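Local structure of putative cell invasion protein with MAC/Perforin domain (Bacteroides thetaiotaomicron VPI-5482, 3KK7) at residues Y197-F211 / R358-L372. The protein is of uncertain function but, as a membrane-attack complex/perforin (MACPF) family member, is a putative cell-invasion protein of a gut symbiont. Numbering follows the deposited sequence.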
ATOM      1  N   TYR A 197       6.086  11.880   5.170  1.00 26.90           N
ATOM      2  CA  TYR A 197       6.442  13.236   4.773  1.00 27.16           C
ATOM      3  C   TYR A 197       7.844  13.435   4.207  1.00 27.17           C
ATOM      4  O   TYR A 197       8.089  14.463   3.604  1.00 27.59           O
ATOM      5  CB  TYR A 197       6.214  14.223   5.931  1.00 27.33           C
ATOM      6  CG  TYR A 197       4.759  14.561   6.083  1.00 26.72           C
ATOM      7  CD1 TYR A 197       4.161  15.482   5.239  1.00 25.51           C
ATOM      8  CD2 TYR A 197       3.966  13.915   7.020  1.00 26.75           C
ATOM      9  CE1 TYR A 197       2.818  15.759   5.329  1.00 26.88           C
ATOM     10  CE2 TYR A 197       2.623  14.198   7.127  1.00 26.43           C
ATOM     11  CZ  TYR A 197       2.050  15.120   6.276  1.00 27.48           C
ATOM     12  OH  TYR A 197       0.710  15.424   6.365  1.00 31.20           O
ATOM     13  N   ASN A 198       8.759  12.492   4.377  1.00 27.04           N
ATOM     14  CA  ASN A 198      10.140  12.729   3.947  1.00 27.46           C
ATOM     15  C   ASN A 198      10.629  11.876   2.795  1.00 27.69           C
ATOM     16  O   ASN A 198      11.770  11.997   2.381  1.00 28.27           O
ATOM     17  CB  ASN A 198      11.099  12.626   5.128  1.00 27.33           C
ATOM     18  CG  ASN A 198      10.833  13.685   6.173  1.00 28.25           C
ATOM     19  OD1 ASN A 198      10.550  14.840   5.850  1.00 27.93           O
ATOM     20  ND2 ASN A 198      10.912  13.298   7.431  1.00 30.13           N
ATOM     21  N   SER A 199       9.756  11.033   2.265  1.00 27.79           N
ATOM     22  CA  SER A 199      10.057  10.252   1.087  1.00 27.23           C
ATOM     23  C   SER A 199       8.775  10.243   0.246  1.00 26.75           C
ATOM     24  O   SER A 199       7.747  10.800   0.661  1.00 26.40           O
ATOM     25  CB  SER A 199      10.534   8.838   1.472  1.00 27.05           C
ATOM     26  OG  SER A 199       9.504   8.051   2.040  1.00 27.27           O
ATOM     27  N   SER A 200       8.866   9.662  -0.946  1.00 25.69           N
ATOM     28  CA  SER A 200       7.730   9.592  -1.835  1.00 25.30           C
ATOM     29  C   SER A 200       6.929   8.379  -1.449  1.00 24.78           C
ATOM     30  O   SER A 200       7.444   7.460  -0.829  1.00 25.35           O
ATOM     31  CB  SER A 200       8.179   9.469  -3.293  1.00 25.35           C
ATOM     32  OG  SER A 200       8.856   8.243  -3.525  1.00 25.50           O
HETATM   33  N   MSE A 201       5.664   8.364  -1.816  1.00 24.17           N
HETATM   34  CA  MSE A 201       4.847   7.201  -1.572  1.00 23.70           C
HETATM   35  C   MSE A 201       5.498   5.931  -2.173  1.00 23.94           C
HETATM   36  O   MSE A 201       5.436   4.828  -1.574  1.00 23.71           O
HETATM   37  CB  MSE A 201       3.442   7.445  -2.136  1.00 23.62           C
HETATM   38  CG  MSE A 201       2.453   6.280  -1.947  1.00 23.75           C
HETATM   39 SE   MSE A 201       2.178   5.815  -0.071  0.75 24.70          SE
HETATM   40  CE  MSE A 201       1.594   7.590   0.537  1.00 22.58           C
ATOM     41  N   VAL A 202       6.092   6.083  -3.363  1.00 23.65           N
ATOM     42  CA  VAL A 202       6.796   4.996  -4.004  1.00 23.48           C
ATOM     43  C   VAL A 202       7.854   4.414  -3.056  1.00 23.75           C
ATOM     44  O   VAL A 202       7.904   3.200  -2.849  1.00 22.55           O
ATOM     45  CB  VAL A 202       7.449   5.423  -5.357  1.00 23.84           C
ATOM     46  CG1 VAL A 202       8.593   4.455  -5.766  1.00 21.88           C
ATOM     47  CG2 VAL A 202       6.376   5.531  -6.472  1.00 23.91           C
ATOM     48  N   GLU A 203       8.674   5.302  -2.485  1.00 24.24           N
ATOM     49  CA  GLU A 203       9.755   4.918  -1.562  1.00 24.26           C
ATOM     50  C   GLU A 203       9.220   4.288  -0.266  1.00 24.58           C
ATOM     51  O   GLU A 203       9.753   3.283   0.222  1.00 24.25           O
ATOM     52  CB  GLU A 203      10.645   6.137  -1.263  1.00 24.62           C
ATOM     53  CG  GLU A 203      11.767   6.377  -2.326  1.00 25.47           C
ATOM     54  CD  GLU A 203      12.312   7.821  -2.386  1.00 27.49           C
ATOM     55  OE1 GLU A 203      11.911   8.683  -1.565  1.00 29.09           O
ATOM     56  OE2 GLU A 203      13.148   8.095  -3.285  1.00 29.71           O
ATOM     57  N   LEU A 204       8.147   4.871   0.266  1.00 24.97           N
ATOM     58  CA  LEU A 204       7.504   4.376   1.458  1.00 25.20           C
ATOM     59  C   LEU A 204       7.017   2.953   1.200  1.00 25.68           C
ATOM     60  O   LEU A 204       7.210   2.074   2.039  1.00 26.11           O
ATOM     61  CB  LEU A 204       6.358   5.320   1.876  1.00 25.71           C
ATOM     62  CG  LEU A 204       5.566   5.107   3.195  1.00 25.76           C
ATOM     63  CD1 LEU A 204       4.713   6.346   3.531  1.00 24.68           C
ATOM     64  CD2 LEU A 204       4.701   3.832   3.157  1.00 24.69           C
HETATM   65  N   MSE A 205       6.433   2.687   0.038  1.00 25.96           N
HETATM   66  CA  MSE A 205       5.944   1.314  -0.214  1.00 26.45           C
HETATM   67  C   MSE A 205       7.083   0.334  -0.420  1.00 26.67           C
HETATM   68  O   MSE A 205       6.960  -0.838  -0.086  1.00 26.74           O
HETATM   69  CB  MSE A 205       4.940   1.238  -1.362  1.00 25.72           C
HETATM   70  CG  MSE A 205       3.666   1.962  -1.037  1.00 26.67           C
HETATM   71 SE   MSE A 205       2.502   2.352  -2.553  0.75 28.27          SE
HETATM   72  CE  MSE A 205       1.795   0.533  -2.880  1.00 17.44           C
ATOM     73  N   GLN A 206       8.194   0.807  -0.949  1.00 27.46           N
ATOM     74  CA  GLN A 206       9.355  -0.072  -1.136  1.00 28.48           C
ATOM     75  C   GLN A 206       9.897  -0.552   0.200  1.00 28.16           C
ATOM     76  O   GLN A 206      10.276  -1.698   0.362  1.00 29.05           O
ATOM     77  CB  GLN A 206      10.480   0.657  -1.825  1.00 28.60           C
ATOM     78  CG  GLN A 206      10.217   1.017  -3.225  1.00 32.07           C
ATOM     79  CD  GLN A 206      11.284   1.972  -3.799  1.00 38.35           C
ATOM     80  OE1 GLN A 206      11.260   2.248  -5.009  1.00 43.54           O
ATOM     81  NE2 GLN A 206      12.209   2.485  -2.948  1.00 38.25           N
ATOM     82  N   SER A 207       9.932   0.350   1.159  1.00 27.69           N
ATOM     83  CA  SER A 207      10.464   0.045   2.450  1.00 27.46           C
ATOM     84  C   SER A 207       9.461  -0.716   3.354  1.00 27.19           C
ATOM     85  O   SER A 207       9.829  -1.738   3.950  1.00 27.25           O
ATOM     86  CB  SER A 207      10.921   1.343   3.097  1.00 27.21           C
ATOM     87  OG  SER A 207      11.202   1.063   4.434  1.00 30.21           O
ATOM     88  N   TYR A 208       8.215  -0.222   3.452  1.00 26.23           N
ATOM     89  CA  TYR A 208       7.199  -0.820   4.320  1.00 25.68           C
ATOM     90  C   TYR A 208       6.431  -2.006   3.712  1.00 25.76           C
ATOM     91  O   TYR A 208       6.046  -2.920   4.438  1.00 25.47           O
ATOM     92  CB  TYR A 208       6.172   0.237   4.755  1.00 25.53           C
ATOM     93  CG  TYR A 208       6.673   1.103   5.867  1.00 25.07           C
ATOM     94  CD1 TYR A 208       7.506   2.169   5.605  1.00 27.12           C
ATOM     95  CD2 TYR A 208       6.372   0.817   7.193  1.00 24.80           C
ATOM     96  CE1 TYR A 208       8.003   2.966   6.631  1.00 26.66           C
ATOM     97  CE2 TYR A 208       6.866   1.611   8.226  1.00 24.98           C
ATOM     98  CZ  TYR A 208       7.678   2.672   7.927  1.00 24.94           C
ATOM     99  OH  TYR A 208       8.175   3.459   8.900  1.00 25.22           O
ATOM    100  N   GLY A 209       6.228  -2.005   2.391  1.00 25.07           N
ATOM    101  CA  GLY A 209       5.228  -2.872   1.778  1.00 24.44           C
ATOM    102  C   GLY A 209       3.930  -2.102   1.534  1.00 24.12           C
ATOM    103  O   GLY A 209       3.890  -0.873   1.663  1.00 24.22           O
ATOM    104  N   GLU A 210       2.858  -2.826   1.218  1.00 23.53           N
ATOM    105  CA  GLU A 210       1.637  -2.210   0.735  1.00 23.48           C
ATOM    106  C   GLU A 210       0.467  -2.231   1.701  1.00 23.55           C
ATOM    107  O   GLU A 210      -0.493  -1.494   1.513  1.00 23.74           O
ATOM    108  CB  GLU A 210       1.218  -2.872  -0.585  1.00 23.57           C
ATOM    109  CG  GLU A 210       2.365  -3.010  -1.651  1.00 22.91           C
ATOM    110  CD  GLU A 210       3.035  -4.369  -1.584  1.00 22.53           C
ATOM    111  OE1 GLU A 210       3.146  -4.881  -0.465  1.00 27.11           O
ATOM    112  OE2 GLU A 210       3.414  -4.958  -2.619  1.00 23.45           O
ATOM    113  N   PHE A 211       0.541  -3.044   2.747  1.00 23.78           N
ATOM    114  CA  PHE A 211      -0.618  -3.259   3.602  1.00 23.96           C
ATOM    115  C   PHE A 211      -0.293  -3.258   5.081  1.00 23.88           C
ATOM    116  O   PHE A 211       0.870  -3.406   5.484  1.00 23.17           O
ATOM    117  CB  PHE A 211      -1.279  -4.571   3.233  1.00 24.61           C
ATOM    118  CG  PHE A 211      -1.834  -4.584   1.839  1.00 24.56           C
ATOM    119  CD1 PHE A 211      -3.048  -3.989   1.570  1.00 24.20           C
ATOM    120  CD2 PHE A 211      -1.144  -5.202   0.806  1.00 24.20           C
ATOM    121  CE1 PHE A 211      -3.557  -3.982   0.287  1.00 25.18           C
ATOM    122  CE2 PHE A 211      -1.655  -5.206  -0.478  1.00 24.16           C
ATOM    123  CZ  PHE A 211      -2.857  -4.594  -0.736  1.00 24.56           C
ATOM    124  N   ARG A 358      -2.730   8.824  -3.801  1.00 23.02           N
ATOM    125  CA  ARG A 358      -1.456   8.431  -4.400  1.00 22.35           C
ATOM    126  C   ARG A 358      -1.058   6.987  -4.083  1.00 22.39           C
ATOM    127  O   ARG A 358      -0.538   6.305  -4.958  1.00 21.70           O
ATOM    128  CB  ARG A 358      -0.338   9.401  -4.004  1.00 22.08           C
ATOM    129  CG  ARG A 358       0.958   9.130  -4.728  1.00 21.34           C
ATOM    130  CD  ARG A 358       1.918  10.295  -4.739  1.00 20.95           C
ATOM    131  NE  ARG A 358       1.404  11.374  -5.578  1.00 21.13           N
ATOM    132  CZ  ARG A 358       1.457  11.411  -6.908  1.00 20.18           C
ATOM    133  NH1 ARG A 358       2.035  10.444  -7.583  1.00 20.86           N
ATOM    134  NH2 ARG A 358       0.935  12.444  -7.572  1.00 20.02           N
ATOM    135  N   TYR A 359      -1.272   6.565  -2.830  1.00 22.32           N
ATOM    136  CA  TYR A 359      -1.112   5.194  -2.422  1.00 22.61           C
ATOM    137  C   TYR A 359      -1.953   4.305  -3.332  1.00 23.22           C
ATOM    138  O   TYR A 359      -1.449   3.352  -3.942  1.00 23.71           O
ATOM    139  CB  TYR A 359      -1.537   4.959  -0.945  1.00 22.74           C
ATOM    140  CG  TYR A 359      -1.763   3.475  -0.652  1.00 22.88           C
ATOM    141  CD1 TYR A 359      -0.697   2.624  -0.399  1.00 23.67           C
ATOM    142  CD2 TYR A 359      -3.026   2.917  -0.706  1.00 21.53           C
ATOM    143  CE1 TYR A 359      -0.893   1.252  -0.183  1.00 22.83           C
ATOM    144  CE2 TYR A 359      -3.227   1.571  -0.481  1.00 20.84           C
ATOM    145  CZ  TYR A 359      -2.152   0.736  -0.232  1.00 23.39           C
ATOM    146  OH  TYR A 359      -2.363  -0.633  -0.012  1.00 26.10           O
ATOM    147  N   ASN A 360      -3.232   4.622  -3.427  1.00 23.34           N
ATOM    148  CA  ASN A 360      -4.137   3.845  -4.276  1.00 23.98           C
ATOM    149  C   ASN A 360      -3.741   3.833  -5.745  1.00 23.34           C
ATOM    150  O   ASN A 360      -3.705   2.772  -6.401  1.00 23.36           O
ATOM    151  CB  ASN A 360      -5.588   4.317  -4.104  1.00 24.23           C
ATOM    152  CG  ASN A 360      -6.204   3.777  -2.836  1.00 26.10           C
ATOM    153  OD1 ASN A 360      -6.373   2.570  -2.727  1.00 31.56           O
ATOM    154  ND2 ASN A 360      -6.501   4.637  -1.864  1.00 23.99           N
ATOM    155  N   ASP A 361      -3.413   4.997  -6.250  1.00 22.67           N
ATOM    156  CA  ASP A 361      -3.067   5.101  -7.649  1.00 23.18           C
ATOM    157  C   ASP A 361      -1.733   4.369  -7.926  1.00 23.20           C
ATOM    158  O   ASP A 361      -1.516   3.809  -9.018  1.00 23.42           O
ATOM    159  CB  ASP A 361      -2.961   6.589  -8.055  1.00 23.49           C
ATOM    160  CG  ASP A 361      -4.306   7.249  -8.349  1.00 23.84           C
ATOM    161  OD1 ASP A 361      -5.338   6.563  -8.554  1.00 23.22           O
ATOM    162  OD2 ASP A 361      -4.297   8.501  -8.426  1.00 27.56           O
ATOM    163  N   THR A 362      -0.834   4.362  -6.945  1.00 23.02           N
ATOM    164  CA  THR A 362       0.479   3.778  -7.170  1.00 22.41           C
ATOM    165  C   THR A 362       0.313   2.273  -7.110  1.00 23.22           C
ATOM    166  O   THR A 362       0.846   1.546  -7.945  1.00 23.65           O
ATOM    167  CB  THR A 362       1.489   4.284  -6.156  1.00 22.28           C
ATOM    168  OG1 THR A 362       1.584   5.715  -6.240  1.00 19.99           O
ATOM    169  CG2 THR A 362       2.848   3.661  -6.380  1.00 22.82           C
ATOM    170  N   HIS A 363      -0.471   1.805  -6.144  1.00 23.60           N
ATOM    171  CA  HIS A 363      -0.742   0.393  -6.024  1.00 23.66           C
ATOM    172  C   HIS A 363      -1.360  -0.138  -7.297  1.00 24.28           C
ATOM    173  O   HIS A 363      -1.053  -1.255  -7.726  1.00 23.74           O
ATOM    174  CB  HIS A 363      -1.709   0.146  -4.882  1.00 23.30           C
ATOM    175  CG  HIS A 363      -2.179  -1.264  -4.796  1.00 23.71           C
ATOM    176  ND1 HIS A 363      -1.319  -2.323  -4.572  1.00 25.28           N
ATOM    177  CD2 HIS A 363      -3.424  -1.800  -4.918  1.00 25.81           C
ATOM    178  CE1 HIS A 363      -2.016  -3.450  -4.551  1.00 27.84           C
ATOM    179  NE2 HIS A 363      -3.299  -3.158  -4.746  1.00 28.11           N
HETATM  180  N   MSE A 364      -2.256   0.658  -7.887  1.00 24.85           N
HETATM  181  CA  MSE A 364      -2.995   0.226  -9.082  1.00 25.48           C
HETATM  182  C   MSE A 364      -2.220   0.394 -10.393  1.00 25.30           C
HETATM  183  O   MSE A 364      -2.755   0.077 -11.448  1.00 25.62           O
HETATM  184  CB  MSE A 364      -4.330   1.002  -9.187  1.00 26.49           C
HETATM  185  CG  MSE A 364      -5.448   0.503  -8.249  1.00 26.16           C
HETATM  186 SE   MSE A 364      -5.892  -1.361  -8.614  0.75 29.09          SE
HETATM  187  CE  MSE A 364      -6.434  -1.224 -10.522  1.00 25.23           C
ATOM    188  N   ASP A 365      -0.973   0.877 -10.322  1.00 25.22           N
ATOM    189  CA  ASP A 365      -0.137   1.203 -11.506  1.00 25.12           C
ATOM    190  C   ASP A 365      -0.682   2.400 -12.319  1.00 25.11           C
ATOM    191  O   ASP A 365      -0.379   2.529 -13.499  1.00 25.21           O
ATOM    192  CB  ASP A 365       0.115  -0.015 -12.430  1.00 24.75           C
ATOM    193  CG  ASP A 365       0.745  -1.200 -11.703  1.00 25.34           C
ATOM    194  OD1 ASP A 365       1.684  -1.015 -10.908  1.00 27.71           O
ATOM    195  OD2 ASP A 365       0.295  -2.337 -11.922  1.00 25.05           O
ATOM    196  N   PHE A 366      -1.459   3.286 -11.692  1.00 25.18           N
ATOM    197  CA  PHE A 366      -1.910   4.514 -12.372  1.00 25.40           C
ATOM    198  C   PHE A 366      -0.902   5.690 -12.258  1.00 24.87           C
ATOM    199  O   PHE A 366      -0.857   6.553 -13.125  1.00 25.02           O
ATOM    200  CB  PHE A 366      -3.289   4.978 -11.884  1.00 25.71           C
ATOM    201  CG  PHE A 366      -4.413   3.980 -12.105  1.00 28.14           C
ATOM    202  CD1 PHE A 366      -5.473   3.905 -11.176  1.00 28.93           C
ATOM    203  CD2 PHE A 366      -4.423   3.115 -13.218  1.00 28.65           C
ATOM    204  CE1 PHE A 366      -6.523   2.975 -11.355  1.00 30.33           C
ATOM    205  CE2 PHE A 366      -5.474   2.194 -13.417  1.00 28.68           C
ATOM    206  CZ  PHE A 366      -6.523   2.112 -12.482  1.00 29.22           C
ATOM    207  N   GLN A 367      -0.100   5.723 -11.209  1.00 24.26           N
ATOM    208  CA  GLN A 367       0.838   6.805 -11.007  1.00 24.33           C
ATOM    209  C   GLN A 367       2.098   6.254 -10.404  1.00 23.80           C
ATOM    210  O   GLN A 367       2.056   5.296  -9.664  1.00 23.87           O
ATOM    211  CB  GLN A 367       0.268   7.819 -10.017  1.00 24.92           C
ATOM    212  CG  GLN A 367      -1.004   8.511 -10.452  1.00 27.18           C
ATOM    213  CD  GLN A 367      -0.767   9.534 -11.535  1.00 30.94           C
ATOM    214  OE1 GLN A 367       0.229  10.267 -11.508  1.00 33.39           O
ATOM    215  NE2 GLN A 367      -1.688   9.603 -12.495  1.00 32.83           N
ATOM    216  N   TYR A 368       3.226   6.875 -10.692  1.00 23.73           N
ATOM    217  CA  TYR A 368       4.482   6.462 -10.098  1.00 23.93           C
ATOM    218  C   TYR A 368       5.460   7.628 -10.187  1.00 24.61           C
ATOM    219  O   TYR A 368       5.957   7.938 -11.263  1.00 26.26           O
ATOM    220  CB  TYR A 368       5.006   5.224 -10.829  1.00 23.81           C
ATOM    221  CG  TYR A 368       6.234   4.613 -10.242  1.00 22.29           C
ATOM    222  CD1 TYR A 368       6.184   3.430  -9.520  1.00 22.85           C
ATOM    223  CD2 TYR A 368       7.474   5.184 -10.455  1.00 23.31           C
ATOM    224  CE1 TYR A 368       7.372   2.838  -8.974  1.00 21.98           C
ATOM    225  CE2 TYR A 368       8.629   4.617  -9.932  1.00 22.42           C
ATOM    226  CZ  TYR A 368       8.582   3.456  -9.188  1.00 21.29           C
ATOM    227  OH  TYR A 368       9.761   2.956  -8.679  1.00 21.93           O
ATOM    228  N   GLN A 369       5.691   8.302  -9.071  1.00 24.51           N
ATOM    229  CA  GLN A 369       6.722   9.305  -8.964  1.00 24.62           C
ATOM    230  C   GLN A 369       7.831   8.695  -8.099  1.00 24.67           C
ATOM    231  O   GLN A 369       7.592   8.424  -6.906  1.00 24.54           O
ATOM    232  CB  GLN A 369       6.170  10.579  -8.334  1.00 24.58           C
ATOM    233  CG  GLN A 369       7.262  11.624  -8.154  1.00 26.09           C
ATOM    234  CD  GLN A 369       6.763  13.035  -8.027  1.00 26.78           C
ATOM    235  OE1 GLN A 369       6.140  13.568  -8.947  1.00 31.93           O
ATOM    236  NE2 GLN A 369       7.076  13.674  -6.913  1.00 26.89           N
ATOM    237  N   GLU A 370       9.014   8.460  -8.693  1.00 24.56           N
ATOM    238  CA  GLU A 370      10.109   7.787  -7.983  0.50 24.23           C
ATOM    239  C   GLU A 370      10.439   8.556  -6.682  1.00 24.12           C
ATOM    240  O   GLU A 370      10.548   7.945  -5.609  1.00 24.01           O
ATOM    241  CB  GLU A 370      11.365   7.605  -8.880  0.50 23.90           C
ATOM    242  CG  GLU A 370      11.157   6.968 -10.307  0.50 23.05           C
ATOM    243  CD  GLU A 370      11.734   5.528 -10.502  0.50 21.67           C
ATOM    244  OE1 GLU A 370      11.571   4.641  -9.639  0.50 19.61           O
ATOM    245  OE2 GLU A 370      12.340   5.270 -11.556  0.50 19.76           O
ATOM    246  N   SER A 371      10.552   9.879  -6.771  1.00 24.07           N
ATOM    247  CA  SER A 371      10.956  10.687  -5.605  1.00 24.24           C
ATOM    248  C   SER A 371      10.383  12.087  -5.560  1.00 24.03           C
ATOM    249  O   SER A 371       9.955  12.623  -6.568  1.00 23.72           O
ATOM    250  CB  SER A 371      12.474  10.803  -5.579  1.00 24.18           C
ATOM    251  OG  SER A 371      12.927  11.020  -6.889  1.00 25.01           O
ATOM    252  N   LEU A 372      10.422  12.682  -4.368  1.00 23.99           N
ATOM    253  CA  LEU A 372       9.838  13.989  -4.150  1.00 24.20           C
ATOM    254  C   LEU A 372      10.548  15.006  -5.042  1.00 24.72           C
ATOM    255  O   LEU A 372      11.695  14.808  -5.396  1.00 25.11           O
ATOM    256  CB  LEU A 372       9.869  14.356  -2.659  1.00 23.74           C
ATOM    257  CG  LEU A 372       9.077  13.416  -1.727  1.00 23.47           C
ATOM    258  CD1 LEU A 372       9.082  13.941  -0.332  1.00 22.46           C
ATOM    259  CD2 LEU A 372       7.605  13.153  -2.164  1.00 21.13           C
TER
HETATM  260  O   HOH W   1       5.449   8.465  -5.196  1.00 19.23           O
HETATM  261  O   HOH W   2      11.893  11.399  -2.454  1.00 15.62           O
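Tyr359 reaches from helix 353-363 along the flank of helix 201-208 to the chain that follows it. Its CB lies 3.9 Å from the selenium of selenomethionine Met201, which sits at the ring edge. With CG anti to the backbone N (chi1 163°), the ring passes Met205, whose selenium meets CD1 obliquely at 3.9 Å, a Met-aromatic contact, while the Met205 methyl CE touches CE1. At the tip, OH donates to Glu210 O (2.6 Å), tilted from the carbonyl plane, and lies over one face of Phe211. A phenylalanine here would probably leave Glu210 O without this donor and remove the oxygen lying over the Phe211 ring. Phe211 in turn points its edge at the His363 face, planes 81° apart. At the N-terminal end of helix 201-208, Ser200 OG accepts from Glu203 N and Glu203 OE1 from Ser200 N, a capping box; OG also donates to Glu370 O (2.7 Å). Val202 CG2 stands over the Tyr368 ring, 3.7 Å from its centroid. Within the MACPF region, the short helical segments 201-208 and 358-363 cross at -71°; Tyr359 also touches Pro345 of strand 343-345, and Glu210 and Phe211 form a classic beta bulge opposite Tyr60 where strand 211-218 enters the antiparallel sheet.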